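PDB 3ON2: probable transcriptional regulator from Rhodococcus jostii, which is of uncertain function but probably binds DNA regulatory regions as a TetR-type transcription factor. Local coordinates for residues 159-167 / 181-192; 16-24 / 33-42. All coordinates share one frame; numbering follows the deposited sequence.

Contact 1. Residues 159-167 / 181-192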
ATOM      1  N   VAL A 159     -14.244  -4.599  -5.961  1.00 15.98           N
ATOM      2  CA  VAL A 159     -15.254  -3.781  -5.295  1.00 15.48           C
ATOM      3  C   VAL A 159     -14.776  -3.423  -3.884  1.00 15.33           C
ATOM      4  O   VAL A 159     -14.911  -2.267  -3.457  1.00 15.49           O
ATOM      5  CB  VAL A 159     -16.655  -4.440  -5.277  1.00 14.65           C
ATOM      6  CG1 VAL A 159     -17.596  -3.697  -4.315  1.00 13.63           C
ATOM      7  CG2 VAL A 159     -17.239  -4.436  -6.700  1.00 15.07           C
ATOM      8  N   ALA A 160     -14.177  -4.396  -3.190  1.00 14.87           N
ATOM      9  CA  ALA A 160     -13.616  -4.137  -1.853  1.00 14.83           C
ATOM     10  C   ALA A 160     -12.517  -3.056  -1.885  1.00 14.34           C
ATOM     11  O   ALA A 160     -12.492  -2.152  -1.035  1.00 14.48           O
ATOM     12  CB  ALA A 160     -13.077  -5.444  -1.218  1.00 14.36           C
ATOM     13  N   PHE A 161     -11.599  -3.168  -2.843  1.00 13.52           N
ATOM     14  CA  PHE A 161     -10.517  -2.186  -3.001  1.00 13.37           C
ATOM     15  C   PHE A 161     -11.063  -0.776  -3.260  1.00 12.63           C
ATOM     16  O   PHE A 161     -10.625   0.164  -2.620  1.00 11.96           O
ATOM     17  CB  PHE A 161      -9.563  -2.619  -4.112  1.00 13.39           C
ATOM     18  CG  PHE A 161      -8.470  -1.621  -4.438  1.00 14.57           C
ATOM     19  CD1 PHE A 161      -7.762  -0.955  -3.439  1.00 16.11           C
ATOM     20  CD2 PHE A 161      -8.084  -1.433  -5.760  1.00 15.58           C
ATOM     21  CE1 PHE A 161      -6.723  -0.070  -3.752  1.00 16.10           C
ATOM     22  CE2 PHE A 161      -7.063  -0.552  -6.096  1.00 16.39           C
ATOM     23  CZ  PHE A 161      -6.377   0.135  -5.101  1.00 17.38           C
ATOM     24  N   ALA A 162     -12.046  -0.661  -4.153  1.00 11.98           N
ATOM     25  CA  ALA A 162     -12.660   0.626  -4.467  1.00 12.79           C
ATOM     26  C   ALA A 162     -13.318   1.198  -3.221  1.00 12.97           C
ATOM     27  O   ALA A 162     -13.206   2.406  -2.953  1.00 13.69           O
ATOM     28  CB  ALA A 162     -13.688   0.483  -5.568  1.00 11.61           C
ATOM     29  N   THR A 163     -14.025   0.342  -2.494  1.00 11.94           N
ATOM     30  CA  THR A 163     -14.680   0.764  -1.262  1.00 12.35           C
ATOM     31  C   THR A 163     -13.695   1.349  -0.259  1.00 12.01           C
ATOM     32  O   THR A 163     -13.894   2.481   0.219  1.00 12.11           O
ATOM     33  CB  THR A 163     -15.457  -0.374  -0.604  1.00 13.34           C
ATOM     34  OG1 THR A 163     -16.446  -0.844  -1.535  1.00 14.47           O
ATOM     35  CG2 THR A 163     -16.134   0.127   0.720  1.00 11.72           C
ATOM     36  N   PHE A 164     -12.644   0.603   0.060  1.00 11.79           N
ATOM     37  CA  PHE A 164     -11.729   1.060   1.113  1.00 12.02           C
ATOM     38  C   PHE A 164     -10.708   2.093   0.635  1.00 11.53           C
ATOM     39  O   PHE A 164     -10.309   2.975   1.417  1.00 11.57           O
ATOM     40  CB  PHE A 164     -11.177  -0.140   1.931  1.00 12.43           C
ATOM     41  CG  PHE A 164     -12.286  -0.896   2.587  1.00 12.54           C
ATOM     42  CD1 PHE A 164     -12.945  -0.355   3.695  1.00 11.79           C
ATOM     43  CD2 PHE A 164     -12.776  -2.073   2.025  1.00 12.62           C
ATOM     44  CE1 PHE A 164     -14.038  -0.999   4.262  1.00 12.14           C
ATOM     45  CE2 PHE A 164     -13.874  -2.738   2.610  1.00 13.65           C
ATOM     46  CZ  PHE A 164     -14.487  -2.189   3.726  1.00 12.48           C
ATOM     47  N   HIS A 165     -10.314   2.039  -0.639  1.00 10.59           N
ATOM     48  CA  HIS A 165      -9.583   3.172  -1.190  1.00 11.41           C
ATOM     49  C   HIS A 165     -10.457   4.440  -1.242  1.00 11.04           C
ATOM     50  O   HIS A 165      -9.949   5.546  -1.066  1.00 11.46           O
ATOM     51  CB  HIS A 165      -8.993   2.884  -2.570  1.00 11.42           C
ATOM     52  CG  HIS A 165      -8.030   3.934  -3.028  1.00 12.73           C
ATOM     53  ND1 HIS A 165      -6.820   4.149  -2.399  1.00 14.30           N
ATOM     54  CD2 HIS A 165      -8.100   4.842  -4.031  1.00 13.59           C
ATOM     55  CE1 HIS A 165      -6.193   5.152  -2.988  1.00 14.31           C
ATOM     56  NE2 HIS A 165      -6.938   5.579  -3.991  1.00 13.61           N
ATOM     57  N   GLY A 166     -11.745   4.283  -1.533  1.00 10.44           N
ATOM     58  CA  GLY A 166     -12.688   5.411  -1.472  1.00 11.14           C
ATOM     59  C   GLY A 166     -12.771   6.034  -0.079  1.00 11.36           C
ATOM     60  O   GLY A 166     -12.694   7.239   0.050  1.00 12.18           O
ATOM     61  N   ILE A 167     -12.900   5.205   0.959  1.00 11.65           N
ATOM     62  CA  ILE A 167     -12.857   5.687   2.344  1.00 12.19           C
ATOM     63  C   ILE A 167     -11.541   6.445   2.663  1.00 12.61           C
ATOM     64  O   ILE A 167     -11.576   7.581   3.187  1.00 13.41           O
ATOM     65  CB  ILE A 167     -13.165   4.555   3.397  1.00 11.97           C
ATOM     66  CG1 ILE A 167     -14.615   4.056   3.248  1.00 11.54           C
ATOM     67  CG2 ILE A 167     -12.996   5.114   4.856  1.00 13.01           C
ATOM     68  CD1 ILE A 167     -14.960   2.823   4.183  1.00 11.74           C
ATOM     69  N   VAL A 181     -13.140   7.782  10.976  1.00 21.88           N
ATOM     70  CA  VAL A 181     -12.805   6.842   9.896  1.00 21.57           C
ATOM     71  C   VAL A 181     -13.038   5.369  10.298  1.00 21.07           C
ATOM     72  O   VAL A 181     -13.560   4.583   9.506  1.00 20.22           O
ATOM     73  CB  VAL A 181     -11.391   7.090   9.291  1.00 21.72           C
ATOM     74  CG1 VAL A 181     -10.300   6.945  10.309  1.00 22.02           C
ATOM     75  CG2 VAL A 181     -11.134   6.130   8.126  1.00 22.67           C
ATOM     76  N   ASP A 182     -12.656   5.009  11.520  1.00 20.40           N
ATOM     77  CA  ASP A 182     -12.793   3.628  12.003  1.00 21.09           C
ATOM     78  C   ASP A 182     -14.258   3.148  11.923  1.00 20.01           C
ATOM     79  O   ASP A 182     -14.524   1.997  11.545  1.00 18.71           O
ATOM     80  CB  ASP A 182     -12.224   3.514  13.438  1.00 22.72           C
ATOM     81  CG  ASP A 182     -12.153   2.067  13.958  1.00 25.87           C
ATOM     82  OD1 ASP A 182     -11.401   1.236  13.381  1.00 28.84           O
ATOM     83  OD2 ASP A 182     -12.822   1.774  14.980  1.00 30.05           O
ATOM     84  N   GLU A 183     -15.202   4.034  12.257  1.00 19.49           N
ATOM     85  CA  GLU A 183     -16.640   3.718  12.195  1.00 18.49           C
ATOM     86  C   GLU A 183     -17.142   3.559  10.762  1.00 17.40           C
ATOM     87  O   GLU A 183     -18.017   2.750  10.501  1.00 17.62           O
ATOM     88  CB  GLU A 183     -17.467   4.787  12.916  1.00 19.61           C
ATOM     89  CG  GLU A 183     -17.240   4.828  14.460  1.00 22.64           C
ATOM     90  CD  GLU A 183     -18.194   5.772  15.185  1.00 25.99           C
ATOM     91  OE1 GLU A 183     -19.175   6.248  14.575  1.00 28.58           O
ATOM     92  OE2 GLU A 183     -17.962   6.033  16.387  1.00 30.14           O
ATOM     93  N   VAL A 184     -16.589   4.335   9.838  1.00 16.04           N
ATOM     94  CA  VAL A 184     -17.006   4.276   8.429  1.00 14.91           C
ATOM     95  C   VAL A 184     -16.452   2.995   7.792  1.00 14.81           C
ATOM     96  O   VAL A 184     -17.169   2.303   7.068  1.00 14.62           O
ATOM     97  CB  VAL A 184     -16.531   5.541   7.646  1.00 15.05           C
ATOM     98  CG1 VAL A 184     -16.892   5.472   6.148  1.00 13.05           C
ATOM     99  CG2 VAL A 184     -17.153   6.763   8.236  1.00 15.07           C
ATOM    100  N   VAL A 185     -15.190   2.679   8.066  1.00 13.76           N
ATOM    101  CA  VAL A 185     -14.606   1.394   7.622  1.00 14.58           C
ATOM    102  C   VAL A 185     -15.462   0.196   8.086  1.00 14.95           C
ATOM    103  O   VAL A 185     -15.816  -0.684   7.289  1.00 14.31           O
ATOM    104  CB  VAL A 185     -13.121   1.240   8.092  1.00 14.10           C
ATOM    105  CG1 VAL A 185     -12.574  -0.182   7.809  1.00 13.44           C
ATOM    106  CG2 VAL A 185     -12.237   2.286   7.434  1.00 14.25           C
ATOM    107  N   THR A 186     -15.821   0.192   9.365  1.00 15.53           N
ATOM    108  CA  THR A 186     -16.621  -0.909   9.949  1.00 16.24           C
ATOM    109  C   THR A 186     -17.990  -1.013   9.316  1.00 15.58           C
ATOM    110  O   THR A 186     -18.414  -2.115   8.963  1.00 14.85           O
ATOM    111  CB  THR A 186     -16.752  -0.780  11.490  1.00 16.60           C
ATOM    112  OG1 THR A 186     -15.439  -0.830  12.047  1.00 17.57           O
ATOM    113  CG2 THR A 186     -17.530  -1.950  12.070  1.00 18.42           C
ATOM    114  N   ALA A 187     -18.655   0.133   9.104  1.00 15.43           N
ATOM    115  CA  ALA A 187     -19.974   0.098   8.477  1.00 14.79           C
ATOM    116  C   ALA A 187     -19.847  -0.446   7.047  1.00 14.52           C
ATOM    117  O   ALA A 187     -20.649  -1.285   6.618  1.00 15.03           O
ATOM    118  CB  ALA A 187     -20.620   1.481   8.475  1.00 14.12           C
ATOM    119  N   ALA A 188     -18.832   0.014   6.321  1.00 13.40           N
ATOM    120  CA  ALA A 188     -18.589  -0.466   4.953  1.00 13.79           C
ATOM    121  C   ALA A 188     -18.275  -1.986   4.927  1.00 13.91           C
ATOM    122  O   ALA A 188     -18.764  -2.722   4.048  1.00 13.66           O
ATOM    123  CB  ALA A 188     -17.446   0.338   4.291  1.00 13.11           C
ATOM    124  N   SER A 189     -17.470  -2.446   5.880  1.00 14.73           N
ATOM    125  CA  SER A 189     -17.169  -3.898   6.020  1.00 15.88           C
ATOM    126  C   SER A 189     -18.377  -4.758   6.322  1.00 16.86           C
ATOM    127  O   SER A 189     -18.526  -5.821   5.704  1.00 17.78           O
ATOM    128  CB  SER A 189     -16.067  -4.189   7.067  1.00 15.80           C
ATOM    129  OG  SER A 189     -14.818  -3.670   6.632  1.00 16.88           O
ATOM    130  N   ASP A 190     -19.221  -4.323   7.266  1.00 17.04           N
ATOM    131  CA  ASP A 190     -20.459  -5.054   7.594  1.00 17.99           C
ATOM    132  C   ASP A 190     -21.425  -5.121   6.406  1.00 17.70           C
ATOM    133  O   ASP A 190     -22.026  -6.163   6.135  1.00 17.57           O
ATOM    134  CB  ASP A 190     -21.168  -4.429   8.800  1.00 18.90           C
ATOM    135  CG  ASP A 190     -20.377  -4.589  10.106  1.00 22.27           C
ATOM    136  OD1 ASP A 190     -19.445  -5.444  10.160  1.00 23.87           O
ATOM    137  OD2 ASP A 190     -20.700  -3.857  11.089  1.00 24.91           O
ATOM    138  N   THR A 191     -21.567  -4.010   5.687  1.00 16.85           N
ATOM    139  CA  THR A 191     -22.507  -3.959   4.578  1.00 17.24           C
ATOM    140  C   THR A 191     -21.993  -4.830   3.416  1.00 16.68           C
ATOM    141  O   THR A 191     -22.764  -5.578   2.806  1.00 17.16           O
ATOM    142  CB  THR A 191     -22.741  -2.494   4.141  1.00 17.22           C
ATOM    143  OG1 THR A 191     -23.237  -1.747   5.270  1.00 20.84           O
ATOM    144  CG2 THR A 191     -23.746  -2.415   3.030  1.00 17.87           C
ATOM    145  N   PHE A 192     -20.699  -4.717   3.119  1.00 15.99           N
ATOM    146  CA  PHE A 192     -20.027  -5.563   2.131  1.00 16.67           C
ATOM    147  C   PHE A 192     -20.214  -7.042   2.497  1.00 16.88           C
ATOM    148  O   PHE A 192     -20.654  -7.841   1.671  1.00 17.43           O
ATOM    149  CB  PHE A 192     -18.527  -5.205   2.083  1.00 16.33           C
ATOM    150  CG  PHE A 192     -17.756  -5.852   0.935  1.00 18.58           C
ATOM    151  CD1 PHE A 192     -18.067  -5.569  -0.392  1.00 18.48           C
ATOM    152  CD2 PHE A 192     -16.702  -6.723   1.197  1.00 19.25           C
ATOM    153  CE1 PHE A 192     -17.327  -6.157  -1.444  1.00 19.63           C
ATOM    154  CE2 PHE A 192     -15.963  -7.299   0.159  1.00 19.64           C
ATOM    155  CZ  PHE A 192     -16.285  -7.010  -1.162  1.00 19.06           C
TER

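Contact 2. Residues 16-24 / 33-42. With SO4 (sulfate ion), chain E.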
ATOM      1  N   VAL A  16      19.963   3.791   2.535  1.00 20.37           N
ATOM      2  CA  VAL A  16      20.041   5.117   3.160  1.00 21.02           C
ATOM      3  C   VAL A  16      19.277   6.123   2.297  1.00 20.24           C
ATOM      4  O   VAL A  16      18.483   6.898   2.801  1.00 19.62           O
ATOM      5  CB  VAL A  16      21.526   5.590   3.304  1.00 21.23           C
ATOM      6  CG1 VAL A  16      21.592   7.016   3.840  1.00 23.82           C
ATOM      7  CG2 VAL A  16      22.300   4.665   4.208  1.00 23.17           C
ATOM      8  N   LEU A  17      19.537   6.098   0.990  1.00 20.10           N
ATOM      9  CA  LEU A  17      18.857   7.024   0.065  1.00 20.22           C
ATOM     10  C   LEU A  17      17.362   6.814   0.016  1.00 19.50           C
ATOM     11  O   LEU A  17      16.626   7.781  -0.032  1.00 19.66           O
ATOM     12  CB  LEU A  17      19.445   6.979  -1.340  1.00 20.31           C
ATOM     13  CG  LEU A  17      20.814   7.665  -1.431  1.00 22.68           C
ATOM     14  CD1 LEU A  17      21.363   7.524  -2.833  1.00 24.07           C
ATOM     15  CD2 LEU A  17      20.696   9.141  -1.082  1.00 25.01           C
ATOM     16  N   LEU A  18      16.919   5.561   0.047  1.00 19.07           N
ATOM     17  CA  LEU A  18      15.485   5.284   0.047  1.00 18.94           C
ATOM     18  C   LEU A  18      14.802   5.778   1.323  1.00 18.61           C
ATOM     19  O   LEU A  18      13.684   6.286   1.258  1.00 17.40           O
ATOM     20  CB  LEU A  18      15.188   3.793  -0.160  1.00 18.67           C
ATOM     21  CG  LEU A  18      15.198   3.198  -1.564  1.00 19.02           C
ATOM     22  CD1 LEU A  18      15.252   1.641  -1.560  1.00 18.52           C
ATOM     23  CD2 LEU A  18      13.976   3.703  -2.341  1.00 19.26           C
ATOM     24  N   ALA A  19      15.449   5.623   2.473  1.00 19.31           N
ATOM     25  CA  ALA A  19      14.853   6.122   3.729  1.00 20.45           C
ATOM     26  C   ALA A  19      14.739   7.672   3.747  1.00 21.23           C
ATOM     27  O   ALA A  19      13.716   8.246   4.145  1.00 21.54           O
ATOM     28  CB  ALA A  19      15.654   5.640   4.928  1.00 21.09           C
ATOM     29  N   ARG A  20      15.801   8.337   3.315  1.00 21.71           N
ATOM     30  CA  ARG A  20      15.789   9.795   3.149  1.00 22.76           C
ATOM     31  C   ARG A  20      14.747  10.269   2.120  1.00 22.01           C
ATOM     32  O   ARG A  20      14.017  11.239   2.376  1.00 21.73           O
ATOM     33  CB  ARG A  20      17.179  10.270   2.725  1.00 23.67           C
ATOM     34  CG  ARG A  20      18.166  10.406   3.856  1.00 28.32           C
ATOM     35  CD  ARG A  20      19.560  10.690   3.334  1.00 34.56           C
ATOM     36  NE  ARG A  20      20.565  10.670   4.403  1.00 39.72           N
ATOM     37  CZ  ARG A  20      20.922  11.734   5.120  1.00 41.85           C
ATOM     38  NH1 ARG A  20      20.347  12.912   4.893  1.00 43.03           N
ATOM     39  NH2 ARG A  20      21.844  11.616   6.071  1.00 43.84           N
ATOM     40  N   ALA A  21      14.673   9.594   0.959  1.00 20.77           N
ATOM     41  CA  ALA A  21      13.716   9.964  -0.091  1.00 20.21           C
ATOM     42  C   ALA A  21      12.293   9.881   0.403  1.00 20.51           C
ATOM     43  O   ALA A  21      11.478  10.763   0.103  1.00 19.51           O
ATOM     44  CB  ALA A  21      13.889   9.087  -1.342  1.00 20.29           C
ATOM     45  N   GLU A  22      11.998   8.824   1.166  1.00 20.90           N
ATOM     46  CA  GLU A  22      10.644   8.626   1.694  1.00 22.31           C
ATOM     47  C   GLU A  22      10.319   9.751   2.670  1.00 22.78           C
ATOM     48  O   GLU A  22       9.216  10.291   2.637  1.00 23.30           O
ATOM     49  CB  GLU A  22      10.480   7.259   2.356  1.00 22.02           C
ATOM     50  CG  GLU A  22       9.005   6.939   2.635  1.00 25.39           C
ATOM     51  CD  GLU A  22       8.760   5.530   3.160  1.00 26.96           C
ATOM     52  OE1 GLU A  22       9.615   4.650   2.929  1.00 30.41           O
ATOM     53  OE2 GLU A  22       7.700   5.310   3.797  1.00 26.35           O
ATOM     54  N   SER A  23      11.293  10.128   3.500  1.00 22.71           N
ATOM     55  CA  SER A  23      11.086  11.226   4.460  1.00 23.98           C
ATOM     56  C   SER A  23      10.777  12.569   3.750  1.00 23.74           C
ATOM     57  O   SER A  23       9.861  13.287   4.128  1.00 24.43           O
ATOM     58  CB  SER A  23      12.288  11.343   5.407  1.00 24.26           C
ATOM     59  OG  SER A  23      12.070  12.349   6.396  1.00 27.16           O
ATOM     60  N   THR A  24      11.533  12.889   2.709  1.00 23.36           N
ATOM     61  CA  THR A  24      11.262  14.067   1.897  1.00 23.49           C
ATOM     62  C   THR A  24       9.933  13.979   1.137  1.00 23.38           C
ATOM     63  O   THR A  24       9.189  14.971   1.033  1.00 22.88           O
ATOM     64  CB  THR A  24      12.408  14.253   0.925  1.00 23.44           C
ATOM     65  OG1 THR A  24      13.608  14.387   1.690  1.00 24.01           O
ATOM     66  CG2 THR A  24      12.216  15.488   0.050  1.00 24.09           C
ATOM     67  N   LEU A  33      11.418  15.751  -4.491  1.00 31.58           N
ATOM     68  CA  LEU A  33      12.430  14.696  -4.565  1.00 30.08           C
ATOM     69  C   LEU A  33      13.501  14.984  -5.587  1.00 28.93           C
ATOM     70  O   LEU A  33      13.216  15.146  -6.783  1.00 29.23           O
ATOM     71  CB  LEU A  33      11.811  13.336  -4.882  1.00 30.21           C
ATOM     72  CG  LEU A  33      11.163  12.557  -3.748  1.00 30.21           C
ATOM     73  CD1 LEU A  33      10.738  11.221  -4.285  1.00 30.24           C
ATOM     74  CD2 LEU A  33      12.150  12.372  -2.597  1.00 30.88           C
ATOM     75  N   SER A  34      14.742  15.005  -5.114  1.00 26.52           N
ATOM     76  CA  SER A  34      15.876  15.113  -6.012  1.00 24.79           C
ATOM     77  C   SER A  34      16.946  14.100  -5.642  1.00 22.99           C
ATOM     78  O   SER A  34      17.423  14.078  -4.505  1.00 22.22           O
ATOM     79  CB  SER A  34      16.448  16.542  -5.989  1.00 24.88           C
ATOM     80  OG  SER A  34      17.685  16.592  -6.680  1.00 25.70           O
ATOM     81  N   LEU A  35      17.336  13.272  -6.602  1.00 21.61           N
ATOM     82  CA  LEU A  35      18.382  12.283  -6.343  1.00 20.84           C
ATOM     83  C   LEU A  35      19.694  12.987  -6.007  1.00 21.05           C
ATOM     84  O   LEU A  35      20.395  12.619  -5.063  1.00 20.73           O
ATOM     85  CB  LEU A  35      18.560  11.354  -7.539  1.00 20.51           C
ATOM     86  CG  LEU A  35      19.614  10.233  -7.461  1.00 19.77           C
ATOM     87  CD1 LEU A  35      19.503   9.399  -6.185  1.00 17.54           C
ATOM     88  CD2 LEU A  35      19.493   9.334  -8.713  1.00 19.70           C
ATOM     89  N   ARG A  36      19.999  14.035  -6.757  1.00 20.97           N
ATOM     90  CA  ARG A  36      21.206  14.791  -6.507  1.00 21.97           C
ATOM     91  C   ARG A  36      21.201  15.398  -5.110  1.00 22.36           C
ATOM     92  O   ARG A  36      22.189  15.314  -4.411  1.00 22.61           O
ATOM     93  CB  ARG A  36      21.383  15.863  -7.565  1.00 22.13           C
ATOM     94  CG  ARG A  36      21.735  15.308  -8.940  1.00 23.44           C
ATOM     95  CD  ARG A  36      21.626  16.421  -9.955  1.00 26.10           C
ATOM     96  NE  ARG A  36      20.229  16.662 -10.273  1.00 26.13           N
ATOM     97  CZ  ARG A  36      19.766  17.749 -10.870  1.00 28.14           C
ATOM     98  NH1 ARG A  36      18.464  17.856 -11.138  1.00 26.29           N
ATOM     99  NH2 ARG A  36      20.604  18.731 -11.189  1.00 29.23           N
ATOM    100  N   GLN A  37      20.098  15.991  -4.678  1.00 23.35           N
ATOM    101  CA  GLN A  37      20.057  16.533  -3.324  1.00 25.57           C
ATOM    102  C   GLN A  37      20.181  15.444  -2.247  1.00 26.36           C
ATOM    103  O   GLN A  37      20.887  15.616  -1.239  1.00 26.44           O
ATOM    104  CB  GLN A  37      18.764  17.293  -3.097  1.00 26.45           C
ATOM    105  CG  GLN A  37      18.752  18.679  -3.668  1.00 29.19           C
ATOM    106  CD  GLN A  37      17.571  19.467  -3.168  1.00 34.12           C
ATOM    107  OE1 GLN A  37      16.420  19.141  -3.459  1.00 36.98           O
ATOM    108  NE2 GLN A  37      17.845  20.505  -2.398  1.00 35.40           N
ATOM    109  N   LEU A  38      19.504  14.319  -2.461  1.00 26.80           N
ATOM    110  CA  LEU A  38      19.470  13.267  -1.447  1.00 27.54           C
ATOM    111  C   LEU A  38      20.862  12.698  -1.267  1.00 28.14           C
ATOM    112  O   LEU A  38      21.284  12.434  -0.148  1.00 27.84           O
ATOM    113  CB  LEU A  38      18.481  12.172  -1.825  1.00 26.90           C
ATOM    114  CG  LEU A  38      17.029  12.623  -1.798  1.00 28.28           C
ATOM    115  CD1 LEU A  38      16.190  11.687  -2.658  1.00 28.54           C
ATOM    116  CD2 LEU A  38      16.490  12.695  -0.351  1.00 29.81           C
ATOM    117  N   ALA A  39      21.574  12.542  -2.374  1.00 29.41           N
ATOM    118  CA  ALA A  39      22.940  12.047  -2.346  1.00 31.93           C
ATOM    119  C   ALA A  39      23.877  12.975  -1.553  1.00 33.88           C
ATOM    120  O   ALA A  39      24.734  12.494  -0.816  1.00 33.95           O
ATOM    121  CB  ALA A  39      23.462  11.843  -3.762  1.00 31.32           C
ATOM    122  N   ARG A  40      23.717  14.292  -1.693  1.00 36.74           N
ATOM    123  CA  ARG A  40      24.600  15.231  -0.982  1.00 39.55           C
ATOM    124  C   ARG A  40      24.216  15.255   0.491  1.00 41.27           C
ATOM    125  O   ARG A  40      25.075  15.349   1.356  1.00 41.96           O
ATOM    126  CB  ARG A  40      24.550  16.668  -1.547  1.00 39.98           C
ATOM    127  CG  ARG A  40      24.346  16.845  -3.068  1.00 41.64           C
ATOM    128  CD  ARG A  40      25.429  16.230  -3.984  1.00 44.63           C
ATOM    129  NE  ARG A  40      24.790  15.589  -5.153  1.00 46.12           N
ATOM    130  CZ  ARG A  40      25.425  15.091  -6.216  1.00 48.00           C
ATOM    131  NH1 ARG A  40      26.754  15.136  -6.323  1.00 49.05           N
ATOM    132  NH2 ARG A  40      24.715  14.535  -7.185  1.00 49.72           N
ATOM    133  N   GLU A  41      22.915  15.186   0.757  1.00 43.35           N
ATOM    134  CA  GLU A  41      22.381  15.107   2.118  1.00 45.41           C
ATOM    135  C   GLU A  41      22.876  13.876   2.876  1.00 46.42           C
ATOM    136  O   GLU A  41      23.012  13.923   4.096  1.00 46.82           O
ATOM    137  CB  GLU A  41      20.847  15.149   2.099  1.00 45.42           C
ATOM    138  CG  GLU A  41      20.289  16.569   1.928  1.00 47.23           C
ATOM    139  CD  GLU A  41      18.822  16.625   1.496  1.00 48.70           C
ATOM    140  OE1 GLU A  41      18.113  15.585   1.533  1.00 49.36           O
ATOM    141  OE2 GLU A  41      18.381  17.736   1.113  1.00 49.83           O
ATOM    142  N   ALA A  42      23.150  12.786   2.152  1.00 47.60           N
ATOM    143  CA  ALA A  42      23.673  11.541   2.753  1.00 48.52           C
ATOM    144  C   ALA A  42      25.207  11.507   2.789  1.00 49.19           C
ATOM    145  O   ALA A  42      25.809  10.445   3.008  1.00 49.41           O
ATOM    146  CB  ALA A  42      23.113  10.308   2.033  1.00 48.42           C
TER
HETATM  147  S   SO4 E 200      17.372  14.573  -9.855  1.00 35.30           S
HETATM  148  O1  SO4 E 200      16.776  15.905  -9.965  1.00 36.34           O
HETATM  149  O2  SO4 E 200      18.669  14.709  -9.191  1.00 35.83           O
HETATM  150  O3  SO4 E 200      16.476  13.696  -9.085  1.00 33.89           O
HETATM  151  O4  SO4 E 200      17.644  14.005 -11.162  1.00 35.90           O
HETATM  152  O   HOH W   1      15.712  15.810   0.230  1.00 97.52           O

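Contact 1. Residues 159-167 / 181-192
The carbonyl oxygen V159 O takes two bonds from T163, the backbone N at 2.9 Å and OG1 at 2.8 Å, arriving from opposite faces of the carbonyl plane. T163 belongs to one helix of an antiparallel pair, segment axes 10.5 Å apart at 164°, formed by the closing helices of the TetR C-terminal domain; in many relatives such helices make the dimer interface. With OG1 turned back beside its backbone N (chi1 -59°), the methyl T163 CG2 is left to meet A188 CB and to lie over the centre of one face of the F164 ring. That ring points an edge at V185 O, which lies near its plane 3.5 Å from F164 CE1, while F164 CZ approaches S189 OG to 3.3 Å. A94 of helix 86-103 touches both F164 and S189. Further along, I167 is a knob in the hole made by V181, V184, V185 and A188; I167 CD1 comes within 3.5 Å of A188 CB, and I167 CG2 touches the CG2 methyls of both V181 and V185. At the other end F192 reaches across to V159 CG1 and to A160, which also borders the pocket of a bound polyether: F192 CZ lies 3.6 Å from A160 CB.

Contact 2. Residues 16-24 / 33-42
In the probable DNA-binding head of TetR type, L38 enters as a knob the hole formed by L17, R20, A21 and T24 on helix 13-28. Its CD1 rests on A21, 3.7 Å from A21 CB, and its CD2 lies against the backbone between R20 and A21. In return L17 CD2 slips over the backbone of the shorter helix, 3.5 Å from L38 O. L33, just ahead of that helix, presses its CD2 onto A21 O at 3.2 Å, a tight methyl-to-carbonyl contact, with T24 alongside; L60 of helix 56-81 also touches L33.

The axes of helices 16-24 and 35-41 make an angle of 117°, where helix 13-28 crosses the first helix of the predicted helix-turn-helix motif. At the far end of helix 35-41, R20 extends so that one face of its guanidinium covers the E41 carbonyl and A42 CA. R20 NH1 is 3.0 Å from E41 O, but the angle is too poor for a hydrogen bond: the carbonyl lies over the guanidinium face. A water that hydrogen-bonds T24 OG1 donates to E41 OE1 at 2.7 Å, bridging the two helices.

The opposite end of helix 35-41 is capped by S34 OG, which accepts from Q37 N. A sulfate, probably from the crystallisation liquor, sits before this N terminus, where the helix dipole would favour it, a position consistent with a place for a DNA backbone phosphate. L35 N donates to its O3 at 2.7 Å. Sulfate O2 accepts from both R36 N and, at 2.7 Å, R36 NE; the R36 chain is bent at chi3 (-77°), and its NH1 donates to sulfate O1.

From the N terminus the chain first forms helix 13-28, then the four residues 29-32 lead to L33 and helix 35-41, which comes back across it, so contact 2 closes a tight local loop in the probable DNA-binding head. Helix 56-81 then packs against both partners of contact 2. After the helices between 86 and 144, helix 153-172 runs out and the eight residues 173-180 return helix 181-196 against it, closing contact 1 near the C terminus. The two loops follow one another without crossing. The centres of contacts 1 and 2 are about 35 Å apart, on opposite sides of the chain's centre. The nearest atoms of the two contacts are about 15 Å apart.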